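Local coordinates for heme-binding protein A (Haemophilus parasuis 29755, PDB 3TPA) that probably binds glutathione as the periplasmic solute-binding protein of a peptide-type ABC importer, although it is named for heme, at residues M125-I130 and T151-T156; F333-A338 and Q376-K381. The protein carries 1 engineered substitution. All blocks are in the same frame, centred on the assembly; numbering follows the deposited sequence.

Interaction 1: residues M125-I130 and T151-T156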
loop_
_atom_site.group_PDB
_atom_site.type_symbol
_atom_site.label_atom_id
_atom_site.label_comp_id
_atom_site.label_asym_id
_atom_site.label_seq_id
_atom_site.Cartn_x
_atom_site.Cartn_y
_atom_site.Cartn_z
ATOM N N MET A 125 -10.306 -2.256 -2.833
ATOM C CA MET A 125 -10.122 -3.626 -2.350
ATOM C C MET A 125 -11.247 -4.578 -2.792
ATOM O O MET A 125 -11.350 -5.712 -2.315
ATOM C CB MET A 125 -9.976 -3.642 -0.823
ATOM C CG MET A 125 -8.858 -2.740 -0.305
ATOM S SD MET A 125 -7.279 -2.992 -1.156
ATOM C CE MET A 125 -6.904 -4.683 -0.695
ATOM N N ASN A 126 -12.092 -4.097 -3.695
ATOM C CA ASN A 126 -13.111 -4.922 -4.335
ATOM C C ASN A 126 -14.117 -5.536 -3.384
ATOM O O ASN A 126 -14.666 -6.592 -3.659
ATOM C CB ASN A 126 -12.467 -6.022 -5.179
ATOM C CG ASN A 126 -11.367 -5.499 -6.074
ATOM O OD1 ASN A 126 -11.605 -4.687 -6.974
ATOM N ND2 ASN A 126 -10.147 -5.968 -5.834
ATOM N N LEU A 127 -14.370 -4.877 -2.262
ATOM C CA LEU A 127 -15.382 -5.386 -1.338
ATOM C C LEU A 127 -16.808 -5.371 -1.901
ATOM O O LEU A 127 -17.630 -6.187 -1.505
ATOM C CB LEU A 127 -15.332 -4.631 -0.006
ATOM C CG LEU A 127 -13.991 -4.814 0.707
ATOM C CD1 LEU A 127 -14.039 -4.202 2.082
ATOM C CD2 LEU A 127 -13.642 -6.285 0.784
ATOM N N PRO A 128 -17.129 -4.423 -2.800
ATOM C CA PRO A 128 -18.518 -4.482 -3.270
ATOM C C PRO A 128 -18.846 -5.837 -3.891
ATOM O O PRO A 128 -19.991 -6.268 -3.877
ATOM C CB PRO A 128 -18.571 -3.393 -4.340
ATOM C CG PRO A 128 -17.522 -2.403 -3.934
ATOM C CD PRO A 128 -16.412 -3.243 -3.321
ATOM N N SER A 129 -17.840 -6.492 -4.445
ATOM C CA SER A 129 -18.052 -7.755 -5.130
ATOM C C SER A 129 -17.626 -8.955 -4.284
ATOM O O SER A 129 -18.124 -10.057 -4.471
ATOM C CB SER A 129 -17.311 -7.757 -6.470
ATOM O OG SER A 129 -15.928 -7.532 -6.295
ATOM N N ILE A 130 -16.702 -8.733 -3.354
ATOM C CA ILE A 130 -16.214 -9.799 -2.483
ATOM C C ILE A 130 -17.124 -10.021 -1.267
ATOM O O ILE A 130 -17.334 -11.149 -0.827
ATOM C CB ILE A 130 -14.784 -9.487 -2.009
ATOM C CG1 ILE A 130 -13.813 -9.610 -3.186
ATOM C CG2 ILE A 130 -14.378 -10.407 -0.869
ATOM C CD1 ILE A 130 -12.393 -9.215 -2.870
ATOM N N THR A 151 -8.651 -15.555 0.545
ATOM C CA THR A 151 -7.736 -15.565 1.682
ATOM C C THR A 151 -7.193 -14.182 2.113
ATOM O O THR A 151 -7.037 -13.916 3.309
ATOM C CB THR A 151 -6.588 -16.538 1.441
ATOM O OG1 THR A 151 -7.146 -17.822 1.148
ATOM C CG2 THR A 151 -5.689 -16.630 2.670
ATOM N N PRO A 152 -6.901 -13.304 1.149
ATOM C CA PRO A 152 -6.374 -11.973 1.509
ATOM C C PRO A 152 -7.350 -11.122 2.320
ATOM O O PRO A 152 -6.954 -10.131 2.925
ATOM C CB PRO A 152 -6.137 -11.324 0.146
ATOM C CG PRO A 152 -5.865 -12.470 -0.763
ATOM C CD PRO A 152 -6.832 -13.539 -0.303
ATOM N N PHE A 153 -8.621 -11.500 2.324
ATOM C CA PHE A 153 -9.622 -10.746 3.063
ATOM C C PHE A 153 -9.247 -10.480 4.521
ATOM O O PHE A 153 -9.497 -9.395 5.034
ATOM C CB PHE A 153 -10.991 -11.436 2.998
ATOM C CG PHE A 153 -12.071 -10.659 3.699
ATOM C CD1 PHE A 153 -12.506 -9.446 3.184
ATOM C CD2 PHE A 153 -12.618 -11.113 4.896
ATOM C CE1 PHE A 153 -13.483 -8.705 3.842
ATOM C CE2 PHE A 153 -13.596 -10.378 5.555
ATOM C CZ PHE A 153 -14.028 -9.173 5.028
ATOM N N ILE A 154 -8.667 -11.465 5.199
ATOM C CA ILE A 154 -8.238 -11.252 6.593
ATOM C C ILE A 154 -7.269 -10.055 6.729
ATOM O O ILE A 154 -7.353 -9.264 7.681
ATOM C CB ILE A 154 -7.652 -12.544 7.252
ATOM C CG1 ILE A 154 -7.631 -12.397 8.781
ATOM C CG2 ILE A 154 -6.242 -12.891 6.718
ATOM C CD1 ILE A 154 -8.966 -11.998 9.377
ATOM N N THR A 155 -6.368 -9.888 5.768
ATOM C CA THR A 155 -5.489 -8.713 5.802
ATOM C C THR A 155 -6.221 -7.430 5.413
ATOM O O THR A 155 -5.929 -6.361 5.936
ATOM C CB THR A 155 -4.192 -8.893 4.986
ATOM O OG1 THR A 155 -4.512 -9.279 3.659
ATOM C CG2 THR A 155 -3.320 -9.981 5.597
ATOM N N THR A 156 -7.197 -7.526 4.514
ATOM C CA THR A 156 -8.006 -6.352 4.206
ATOM C C THR A 156 -8.687 -5.787 5.462
ATOM O O THR A 156 -8.784 -4.572 5.633
ATOM C CB THR A 156 -9.037 -6.653 3.098
ATOM O OG1 THR A 156 -8.328 -7.042 1.915
ATOM C CG2 THR A 156 -9.904 -5.415 2.797
#

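Interaction 2: residues F333-A338 and Q376-K381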
loop_
_atom_site.group_PDB
_atom_site.type_symbol
_atom_site.label_atom_id
_atom_site.label_comp_id
_atom_site.label_asym_id
_atom_site.label_seq_id
_atom_site.Cartn_x
_atom_site.Cartn_y
_atom_site.Cartn_z
ATOM N N PHE A 333 21.877 -8.846 -17.483
ATOM C CA PHE A 333 22.119 -7.815 -18.495
ATOM C C PHE A 333 23.324 -8.201 -19.359
ATOM O O PHE A 333 24.448 -8.327 -18.872
ATOM C CB PHE A 333 22.287 -6.416 -17.869
ATOM C CG PHE A 333 22.638 -5.329 -18.874
ATOM C CD1 PHE A 333 21.715 -4.902 -19.817
ATOM C CD2 PHE A 333 23.903 -4.740 -18.876
ATOM C CE1 PHE A 333 22.051 -3.915 -20.751
ATOM C CE2 PHE A 333 24.241 -3.746 -19.797
ATOM C CZ PHE A 333 23.323 -3.334 -20.728
ATOM N N ASN A 334 23.053 -8.417 -20.641
ATOM C CA ASN A 334 24.043 -8.891 -21.593
ATOM C C ASN A 334 23.544 -8.558 -22.982
ATOM O O ASN A 334 22.660 -9.243 -23.517
ATOM C CB ASN A 334 24.239 -10.407 -21.440
ATOM C CG ASN A 334 25.336 -10.965 -22.344
ATOM O OD1 ASN A 334 25.588 -10.469 -23.438
ATOM N ND2 ASN A 334 25.982 -12.022 -21.885
ATOM N N LEU A 335 24.090 -7.500 -23.564
ATOM C CA LEU A 335 23.640 -7.041 -24.874
ATOM C C LEU A 335 23.950 -8.054 -25.979
ATOM O O LEU A 335 23.143 -8.262 -26.895
ATOM C CB LEU A 335 24.236 -5.663 -25.199
ATOM C CG LEU A 335 23.745 -4.492 -24.313
ATOM C CD1 LEU A 335 24.436 -3.201 -24.686
ATOM C CD2 LEU A 335 22.223 -4.298 -24.369
ATOM N N GLU A 336 25.121 -8.679 -25.887
ATOM C CA GLU A 336 25.537 -9.659 -26.883
ATOM C C GLU A 336 24.528 -10.809 -26.914
ATOM O O GLU A 336 24.067 -11.211 -27.983
ATOM C CB GLU A 336 26.948 -10.176 -26.579
ATOM C CG GLU A 336 27.799 -10.418 -27.815
ATOM C CD GLU A 336 29.033 -11.256 -27.522
ATOM O OE1 GLU A 336 28.970 -12.114 -26.610
ATOM O OE2 GLU A 336 30.063 -11.059 -28.204
ATOM N N LYS A 337 24.169 -11.318 -25.737
ATOM C CA LYS A 337 23.156 -12.368 -25.634
ATOM C C LYS A 337 21.800 -11.876 -26.139
ATOM O O LYS A 337 21.057 -12.624 -26.784
ATOM C CB LYS A 337 23.023 -12.865 -24.192
ATOM C CG LYS A 337 22.324 -14.206 -24.053
ATOM C CD LYS A 337 22.279 -14.659 -22.602
ATOM C CE LYS A 337 23.328 -15.725 -22.305
ATOM N NZ LYS A 337 23.256 -16.231 -20.902
ATOM N N ALA A 338 21.485 -10.612 -25.848
ATOM C CA ALA A 338 20.209 -10.023 -26.266
ATOM C C ALA A 338 20.088 -9.972 -27.784
ATOM O O ALA A 338 19.083 -10.386 -28.346
ATOM C CB ALA A 338 20.029 -8.610 -25.666
ATOM N N GLN A 376 16.232 3.093 -23.802
ATOM C CA GLN A 376 16.326 3.450 -25.216
ATOM C C GLN A 376 17.757 3.285 -25.773
ATOM O O GLN A 376 17.938 2.753 -26.871
ATOM C CB GLN A 376 15.837 4.883 -25.439
ATOM C CG GLN A 376 16.030 5.409 -26.854
ATOM C CD GLN A 376 15.615 6.871 -26.979
ATOM O OE1 GLN A 376 16.027 7.710 -26.183
ATOM N NE2 GLN A 376 14.784 7.175 -27.965
ATOM N N ALA A 377 18.758 3.729 -25.013
ATOM C CA ALA A 377 20.161 3.689 -25.467
ATOM C C ALA A 377 20.711 2.278 -25.584
ATOM O O ALA A 377 21.452 1.969 -26.523
ATOM C CB ALA A 377 21.067 4.522 -24.542
ATOM N N ASP A 378 20.373 1.421 -24.624
ATOM C CA ASP A 378 20.798 0.022 -24.686
ATOM C C ASP A 378 20.022 -0.733 -25.756
ATOM O O ASP A 378 20.598 -1.483 -26.543
ATOM C CB ASP A 378 20.665 -0.664 -23.323
ATOM C CG ASP A 378 21.734 -0.210 -22.343
ATOM O OD1 ASP A 378 22.860 0.057 -22.805
ATOM O OD2 ASP A 378 21.456 -0.112 -21.125
ATOM N N TRP A 379 18.711 -0.535 -25.802
ATOM C CA TRP A 379 17.926 -1.206 -26.826
ATOM C C TRP A 379 18.447 -0.863 -28.233
ATOM O O TRP A 379 18.499 -1.726 -29.106
ATOM C CB TRP A 379 16.434 -0.891 -26.684
ATOM C CG TRP A 379 15.741 -1.612 -25.526
ATOM C CD1 TRP A 379 16.326 -2.379 -24.555
ATOM C CD2 TRP A 379 14.334 -1.631 -25.250
ATOM N NE1 TRP A 379 15.376 -2.848 -23.680
ATOM C CE2 TRP A 379 14.144 -2.406 -24.084
ATOM C CE3 TRP A 379 13.219 -1.050 -25.866
ATOM C CZ2 TRP A 379 12.884 -2.631 -23.529
ATOM C CZ3 TRP A 379 11.967 -1.260 -25.308
ATOM C CH2 TRP A 379 11.810 -2.052 -24.153
ATOM N N ALA A 380 18.841 0.389 -28.445
ATOM C CA ALA A 380 19.358 0.820 -29.750
ATOM C C ALA A 380 20.576 0.010 -30.177
ATOM O O ALA A 380 20.721 -0.348 -31.350
ATOM C CB ALA A 380 19.700 2.305 -29.733
ATOM N N LYS A 381 21.443 -0.278 -29.212
ATOM C CA LYS A 381 22.646 -1.064 -29.463
ATOM C C LYS A 381 22.364 -2.482 -29.959
ATOM O O LYS A 381 23.241 -3.121 -30.522
ATOM C CB LYS A 381 23.525 -1.131 -28.215
ATOM C CG LYS A 381 24.113 0.203 -27.786
ATOM C CD LYS A 381 25.029 0.005 -26.586
ATOM C CE LYS A 381 24.678 0.947 -25.448
ATOM N NZ LYS A 381 25.403 0.615 -24.190
#

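Interaction 1: residues M125-I130 and T151-T156
Thr-156 gives up more surface to this contact than any other residue, touching both Met-125 and Leu-127 with its two branches used differently. Its methyl CG2 rests 4.0 Å from Met-125 CB and 4.3 Å from Leu-127 CD2, whereas OG1 faces the methionine methyl, Met-125 CE, at 3.8 Å. The threonine's chi1 of -61° sets CG2 anti to the backbone N, turned toward Met-125 CB and Leu-127 CD2, while OG1 lies against Met-125 CE. The methionine chain is bent at chi2 and chi3 (-50° and -64°), which puts CE against Thr-156 OG1, and the two side chains slide past each other in opposite directions. Leu-127 supplies the second point of contact: CD2 comes in at the edge of the Phe-153 ring, in its plane, 3.9 Å from CE1, and the side chains cross at about a right angle. The same ring stands edge-to-face with Tyr-70 and packs on Ile-144 and Leu-146 of strand 141-146. Every touching residue is buried, and the contact is purely van der Waals. Within 151-156, Thr-155 OG1 donates to Pro-152 O at 2.7 Å in the carbonyl plane, on a lone pair, and that oxygen also accepts from Thr-156 N. Helix 120-124 ends in a Schellman motif whose C-prime residue is Asn-126, with positive phi; Leu-127 N returns to Phe-122 O there, and helix 127-130 begins at once. Two short helices thus flank the open end of the antiparallel hairpin 131-136/141-146, one leading into it and the other following it, within the fold of a family 5 solute-binding protein.

Interaction 2: residues F333-A338 and Q376-K381
Leu-335 reaches across to helix 368-381 and divides its two methyls between residues one turn apart, Asp-378 and Lys-381. Leu-335 CD1 lies over the aliphatic part of the lysine, 3.8 Å from Lys-381 CD. The other methyl, Leu-335 CD2, sits 3.9 Å from the backbone oxygen Asp-378 O. The leucine runs at about a right angle to the aspartate side chain. Phe-333 comes to that carboxylate obliquely, with ring and carboxylate planes 48° apart and CZ 3.7 Å from Asp-378 OD2. Its CG is anti to the backbone N (chi1 176°), which carries the ring forward to the acid. The other oxygen, Asp-378 OD1, takes a salt bridge from Lys-381 NZ at 2.9 Å, met nearly along the C-O axis; the lysine bends at chi3 to bring its ammonium back. This pairing probably offsets the charge of an acid that also touches Asp-297. On the partner segment Asn-334 is the N-cap of helix 335-344: its OD1 accepts from Lys-337 N at 2.8 Å, nearly straight at 173° but with the donor above the carbonyl plane. The start of that helix thus meets residues 378-381 of helix 368-381. Helix 286-294 and the loop after it also pack here, Ala-338 on His-294 and Leu-335 on Ala-295, while Trp-379 of helix 368-381 packs on Val-384 and Ala-386 of strand 384-389, an outermost strand of the six-stranded mixed sheet.

Overall arrangement
Interaction 1 is buried and interaction 2 partly exposed, with centres about 42 Å apart and nearest atoms about 29 Å apart; they share no helix or strand. Residues 125-130 and 151-156 lie beside the five-stranded antiparallel sheet, whereas 333-338 and 376-381 lie among helices beside the six-stranded mixed sheet; the centre of interaction 1 is about 14 Å, and that of interaction 2 about 33 Å, from the centre of the chain. Both bring two helical segments together by van der Waals contacts, with a loop residue taking part in each. Methyls and a ring edge meet in interaction 1, while in interaction 2 a leucine and a phenylalanine pack against an aspartate-lysine salt bridge within one helix.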